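Local coordinates for nucleotidyl transferase AbiEii/AbiGii toxin family protein (Mycobacterium tuberculosis, PDB 6Y56) that probably acts as a nucleotidyltransferase toxin of a toxin-antitoxin system, of the AbiEii family, whose members include a toxin that inactivates tRNA acceptor stems, at residues Ala6-His11 with Leu145-Ala150; Asp20-Asp25 with Gly63-Asp68. All coordinates share one frame; numbering follows the deposited sequence.

Contact 1. Residues Ala6-His11 with Leu145-Ala150; sequences ALVARH and LPIHKA
I147 lays its CG2 methyl over one face of the H11 imidazole, a CH-pi contact that joins the short N-terminal helix 5-11 to a 3-10 turn in the loop between strands 138-141 and 157-160 of this nucleotidyltransferase of the AbiEii family. The methyl stands 3.7 Å from the ring centroid, 23° off the normal and displaced toward the rim, where H11 ND1 is its nearest ring atom. The ring is met on a second side by L145, whose CD1 comes to the edge in the ring plane, near H11 CE1. Two branches of one isoleucine thus do different work. CG1 is anti to the backbone N (chi1 -161°), and an extended chi2 of 160° carries CD1 on to 3.5 Å from L7 O, the carbonyl that receives the helical bond from H11 N. The same CD1 lies 4.1 Å from both L7 CB and V8 CG2, an ordinary apolar contact. Farther along the turn, A150 CB packs against L7 CD1, so that I147 and A150, three residues apart, both face helix 5-11. No direct hydrogen bond crosses the contact, yet both nitrogens of the H11 ring have partners. With ND1 meeting a water and NE2 meeting D25 of the next helix, the ring is held at both nitrogens, which would restrain its rotation. Y19 of helix 19-38 also touches V8, while L3 reaches I147, placing the contact near the chain's N-terminus. A single water completes the join: it lies 2.9 Å from H11 ND1, and it accepts the backbone N-H of I147 with its oxygen 2.9 Å from I147 N.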
loop_
_atom_site.group_PDB
_atom_site.type_symbol
_atom_site.label_atom_id
_atom_site.label_comp_id
_atom_site.label_asym_id
_atom_site.label_seq_id
_atom_site.Cartn_x
_atom_site.Cartn_y
_atom_site.Cartn_z
ATOM N N ALA A 6 25.718 -3.411 10.834
ATOM C CA ALA A 6 25.248 -4.307 11.885
ATOM C C ALA A 6 23.843 -3.935 12.344
ATOM O O ALA A 6 23.031 -4.816 12.644
ATOM C CB ALA A 6 26.233 -4.322 13.055
ATOM N N LEU A 7 23.534 -2.640 12.397
ATOM C CA LEU A 7 22.191 -2.227 12.794
ATOM C C LEU A 7 21.170 -2.595 11.727
ATOM O O LEU A 7 20.069 -3.059 12.047
ATOM C CB LEU A 7 22.155 -0.726 13.077
ATOM C CG LEU A 7 22.705 -0.287 14.434
ATOM C CD1 LEU A 7 22.723 1.226 14.550
ATOM C CD2 LEU A 7 21.890 -0.895 15.560
ATOM N N VAL A 8 21.523 -2.414 10.454
ATOM C CA VAL A 8 20.608 -2.789 9.378
ATOM C C VAL A 8 20.413 -4.300 9.340
ATOM O O VAL A 8 19.294 -4.792 9.157
ATOM C CB VAL A 8 21.086 -2.212 8.035
ATOM C CG1 VAL A 8 20.169 -2.678 6.879
ATOM C CG2 VAL A 8 21.143 -0.691 8.107
ATOM N N ALA A 9 21.490 -5.065 9.547
ATOM C CA ALA A 9 21.366 -6.520 9.595
ATOM C C ALA A 9 20.460 -6.971 10.739
ATOM O O ALA A 9 19.672 -7.914 10.581
ATOM C CB ALA A 9 22.748 -7.171 9.700
ATOM N N ARG A 10 20.557 -6.314 11.896
ATOM C CA ARG A 10 19.656 -6.645 13.002
ATOM C C ARG A 10 18.211 -6.274 12.670
ATOM O O ARG A 10 17.274 -7.012 13.011
ATOM C CB ARG A 10 20.113 -5.930 14.277
ATOM C CG ARG A 10 19.249 -6.211 15.499
ATOM C CD ARG A 10 19.916 -5.710 16.783
ATOM N NE ARG A 10 21.295 -6.179 16.861
ATOM C CZ ARG A 10 22.365 -5.391 16.845
ATOM N NH1 ARG A 10 22.223 -4.075 16.777
ATOM N NH2 ARG A 10 23.579 -5.923 16.904
ATOM N N HIS A 11 18.016 -5.124 12.019
ATOM C CA HIS A 11 16.701 -4.718 11.529
ATOM C C HIS A 11 16.105 -5.763 10.587
ATOM O O HIS A 11 14.873 -5.910 10.512
ATOM C CB HIS A 11 16.879 -3.376 10.825
ATOM C CG HIS A 11 15.604 -2.690 10.476
ATOM N ND1 HIS A 11 14.641 -2.377 11.409
ATOM C CD2 HIS A 11 15.156 -2.217 9.291
ATOM C CE1 HIS A 11 13.644 -1.750 10.811
ATOM N NE2 HIS A 11 13.933 -1.638 9.527
ATOM N N LEU A 145 10.484 1.688 16.125
ATOM C CA LEU A 145 11.336 0.521 15.965
ATOM C C LEU A 145 12.739 0.866 16.443
ATOM O O LEU A 145 13.140 2.028 16.392
ATOM C CB LEU A 145 11.389 0.087 14.492
ATOM C CG LEU A 145 10.041 -0.250 13.846
ATOM C CD1 LEU A 145 10.253 -0.708 12.402
ATOM C CD2 LEU A 145 9.287 -1.303 14.637
ATOM N N PRO A 146 13.505 -0.122 16.914
ATOM C CA PRO A 146 14.833 0.183 17.485
ATOM C C PRO A 146 15.768 0.979 16.581
ATOM O O PRO A 146 16.428 1.918 17.046
ATOM C CB PRO A 146 15.384 -1.210 17.818
ATOM C CG PRO A 146 14.165 -2.012 18.132
ATOM C CD PRO A 146 13.110 -1.521 17.152
ATOM N N ILE A 147 15.845 0.635 15.295
ATOM C CA ILE A 147 16.785 1.317 14.419
ATOM C C ILE A 147 16.460 2.797 14.267
ATOM O O ILE A 147 17.346 3.581 13.933
ATOM C CB ILE A 147 16.871 0.606 13.050
ATOM C CG1 ILE A 147 18.156 0.997 12.303
ATOM C CG2 ILE A 147 15.587 0.868 12.221
ATOM C CD1 ILE A 147 18.569 0.024 11.220
ATOM N N HIS A 148 15.213 3.208 14.521
ATOM C CA HIS A 148 14.872 4.623 14.399
ATOM C C HIS A 148 15.694 5.487 15.343
ATOM O O HIS A 148 15.889 6.676 15.078
ATOM C CB HIS A 148 13.387 4.863 14.671
ATOM C CG HIS A 148 12.470 4.153 13.724
ATOM N ND1 HIS A 148 11.118 4.048 13.957
ATOM C CD2 HIS A 148 12.699 3.534 12.543
ATOM C CE1 HIS A 148 10.551 3.392 12.961
ATOM N NE2 HIS A 148 11.489 3.061 12.093
ATOM N N LYS A 149 16.181 4.909 16.445
ATOM C CA LYS A 149 17.000 5.676 17.382
ATOM C C LYS A 149 18.321 6.121 16.770
ATOM O O LYS A 149 18.961 7.038 17.297
ATOM C CB LYS A 149 17.262 4.845 18.642
ATOM C CG LYS A 149 16.019 4.560 19.467
ATOM C CD LYS A 149 16.381 4.009 20.840
ATOM C CE LYS A 149 16.481 2.492 20.811
ATOM N NZ LYS A 149 17.815 1.989 21.246
ATOM N N ALA A 150 18.742 5.508 15.672
ATOM C CA ALA A 150 20.013 5.852 15.048
ATOM C C ALA A 150 19.889 6.899 13.948
ATOM O O ALA A 150 20.908 7.260 13.344
ATOM C CB ALA A 150 20.685 4.600 14.481
HETATM O O HOH W 1 14.773 -1.865 14.243
#

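Contact 2. Residues Asp20-Asp25 with Gly63-Asp68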
loop_
_atom_site.group_PDB
_atom_site.type_symbol
_atom_site.label_atom_id
_atom_site.label_comp_id
_atom_site.label_asym_id
_atom_site.label_seq_id
_atom_site.Cartn_x
_atom_site.Cartn_y
_atom_site.Cartn_z
ATOM N N ASP A 20 18.908 -6.247 2.095
ATOM C CA ASP A 20 18.589 -5.189 1.143
ATOM C C ASP A 20 17.197 -4.624 1.398
ATOM O O ASP A 20 16.993 -3.407 1.303
ATOM C CB ASP A 20 18.710 -5.711 -0.291
ATOM C CG ASP A 20 20.139 -5.645 -0.830
ATOM O OD1 ASP A 20 21.064 -5.299 -0.076
ATOM O OD2 ASP A 20 20.321 -5.925 -2.033
ATOM N N ALA A 21 16.227 -5.488 1.715
ATOM C CA ALA A 21 14.894 -4.999 2.060
ATOM C C ALA A 21 14.927 -4.132 3.311
ATOM O O ALA A 21 14.214 -3.125 3.397
ATOM C CB ALA A 21 13.936 -6.170 2.259
ATOM N N ALA A 22 15.757 -4.503 4.296
ATOM C CA ALA A 22 15.877 -3.705 5.509
ATOM C C ALA A 22 16.527 -2.359 5.223
ATOM O O ALA A 22 16.119 -1.339 5.787
ATOM C CB ALA A 22 16.655 -4.474 6.581
ATOM N N LEU A 23 17.538 -2.340 4.352
ATOM C CA LEU A 23 18.163 -1.078 3.984
ATOM C C LEU A 23 17.179 -0.178 3.250
ATOM O O LEU A 23 17.144 1.036 3.478
ATOM C CB LEU A 23 19.411 -1.335 3.138
ATOM C CG LEU A 23 20.257 -0.119 2.758
ATOM C CD1 LEU A 23 20.628 0.690 3.973
ATOM C CD2 LEU A 23 21.509 -0.543 1.998
ATOM N N LEU A 24 16.361 -0.765 2.373
ATOM C CA LEU A 24 15.327 0.007 1.688
ATOM C C LEU A 24 14.286 0.523 2.668
ATOM O O LEU A 24 13.837 1.669 2.554
ATOM C CB LEU A 24 14.659 -0.859 0.626
ATOM C CG LEU A 24 13.479 -0.180 -0.084
ATOM C CD1 LEU A 24 13.890 1.076 -0.855
ATOM C CD2 LEU A 24 12.831 -1.198 -1.002
ATOM N N ASP A 25 13.896 -0.302 3.640
ATOM C CA ASP A 25 12.954 0.129 4.670
ATOM C C ASP A 25 13.464 1.385 5.372
ATOM O O ASP A 25 12.721 2.365 5.559
ATOM C CB ASP A 25 12.742 -1.018 5.673
ATOM C CG ASP A 25 11.703 -0.697 6.735
ATOM O OD1 ASP A 25 10.515 -0.578 6.384
ATOM O OD2 ASP A 25 12.063 -0.562 7.931
ATOM N N GLY A 63 4.836 -6.641 10.877
ATOM C CA GLY A 63 4.541 -6.795 9.472
ATOM C C GLY A 63 5.792 -6.978 8.626
ATOM O O GLY A 63 6.926 -6.795 9.068
ATOM N N ARG A 64 5.549 -7.310 7.366
ATOM C CA ARG A 64 6.603 -7.551 6.397
ATOM C C ARG A 64 7.256 -6.237 5.967
ATOM O O ARG A 64 6.693 -5.143 6.084
ATOM C CB ARG A 64 6.008 -8.195 5.145
ATOM C CG ARG A 64 4.968 -7.303 4.467
ATOM C CD ARG A 64 4.467 -7.907 3.157
ATOM N NE ARG A 64 3.493 -7.052 2.475
ATOM C CZ ARG A 64 3.798 -6.167 1.528
ATOM N NH1 ARG A 64 5.055 -6.009 1.132
ATOM N NH2 ARG A 64 2.842 -5.435 0.984
ATOM N N PHE A 65 8.463 -6.357 5.436
ATOM C CA PHE A 65 8.998 -5.256 4.659
ATOM C C PHE A 65 8.132 -5.056 3.417
ATOM O O PHE A 65 7.475 -5.981 2.925
ATOM C CB PHE A 65 10.435 -5.567 4.240
ATOM C CG PHE A 65 11.429 -5.549 5.378
ATOM C CD1 PHE A 65 11.532 -4.440 6.199
ATOM C CD2 PHE A 65 12.271 -6.641 5.610
ATOM C CE1 PHE A 65 12.454 -4.400 7.239
ATOM C CE2 PHE A 65 13.204 -6.598 6.656
ATOM C CZ PHE A 65 13.287 -5.485 7.463
ATOM N N SER A 66 8.123 -3.829 2.907
ATOM C CA SER A 66 7.300 -3.482 1.756
ATOM C C SER A 66 8.081 -2.491 0.908
ATOM O O SER A 66 8.610 -1.505 1.435
ATOM C CB SER A 66 5.982 -2.875 2.247
ATOM O OG SER A 66 5.043 -2.717 1.205
ATOM N N THR A 67 8.156 -2.751 -0.398
ATOM C CA THR A 67 9.152 -2.110 -1.252
ATOM C C THR A 67 8.600 -0.959 -2.068
ATOM O O THR A 67 9.369 -0.304 -2.788
ATOM C CB THR A 67 9.747 -3.120 -2.234
ATOM O OG1 THR A 67 8.725 -3.537 -3.153
ATOM C CG2 THR A 67 10.308 -4.327 -1.499
ATOM N N ASP A 68 7.301 -0.727 -2.028
ATOM C CA ASP A 68 6.726 0.349 -2.806
ATOM C C ASP A 68 6.319 1.498 -1.898
ATOM O O ASP A 68 6.176 1.356 -0.683
ATOM C CB ASP A 68 5.567 -0.126 -3.697
ATOM C CG ASP A 68 4.518 -0.957 -2.959
ATOM O OD1 ASP A 68 4.727 -1.367 -1.791
ATOM O OD2 ASP A 68 3.458 -1.216 -3.581
HETATM O O HOH W 2 11.655 -2.964 2.006
HETATM O O HOH W 3 9.688 -1.648 4.042
#
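F65 carries CG anti to its own carbonyl carbon (chi1 -70°) and D25 carries CG anti to the backbone N (chi1 -176°), and these two torsions bring ring and carboxylate stem together where helix 19-38 passes the loop ahead of strand 68-72. The small side chains of A21 and A22 let the helix backbone come close enough for A22 CA to lie over one face of the F65 ring, 4.1 Å from its centroid in a CH-pi contact, while A22 CB touches F65 CZ at 3.6 Å. A21 CB meets the ring at F65 CD2, and D25 CB approaches F65 CD1 obliquely at 3.7 Å. The D25 and F65 side chains cross at about a right angle, their planes 55° apart. Three residues after A21, L24 CD2 packs against T67 CB at 3.8 Å; the hydroxyl of T67 is engaged by R181.

Water supplies polar links. One accepts the S66 N-H, 2.9 Å from S66 N, and probably donates to D25 OD1 at 2.7 Å; another probably donates to A21 O. Salt bridges from K56 to D25 OD1 and R55 to OD2 would be expected to keep the carboxylate ionised. T52 ties S66 and D68 to the start of helix 50-59, and D68 with D70 matches the D-x-D pair that binds the catalytic metal in related nucleotidyltransferases.

Contacts 1 and 2 lie on the same side of the chain's centre, their own centres 13 Å apart, and helices 5-11 and 19-38, which follow each other in the chain, bring them into touch. The main joint is polar: H11 NE2 stands 2.7 Å from D25 OD2, a probable hydrogen bond. Packing backs it up, with H11 O 3.5 Å from F65 CZ and V8 O 3.7 Å from A22 CB. Contact 2, its centre about 12 Å from the chain's centre, lies on the loop leading to the probable metal-binding pair D68 and D70. Contact 1, at about 23 Å, is farther out and is linked to that region through contact 2, chiefly by H11 and D25.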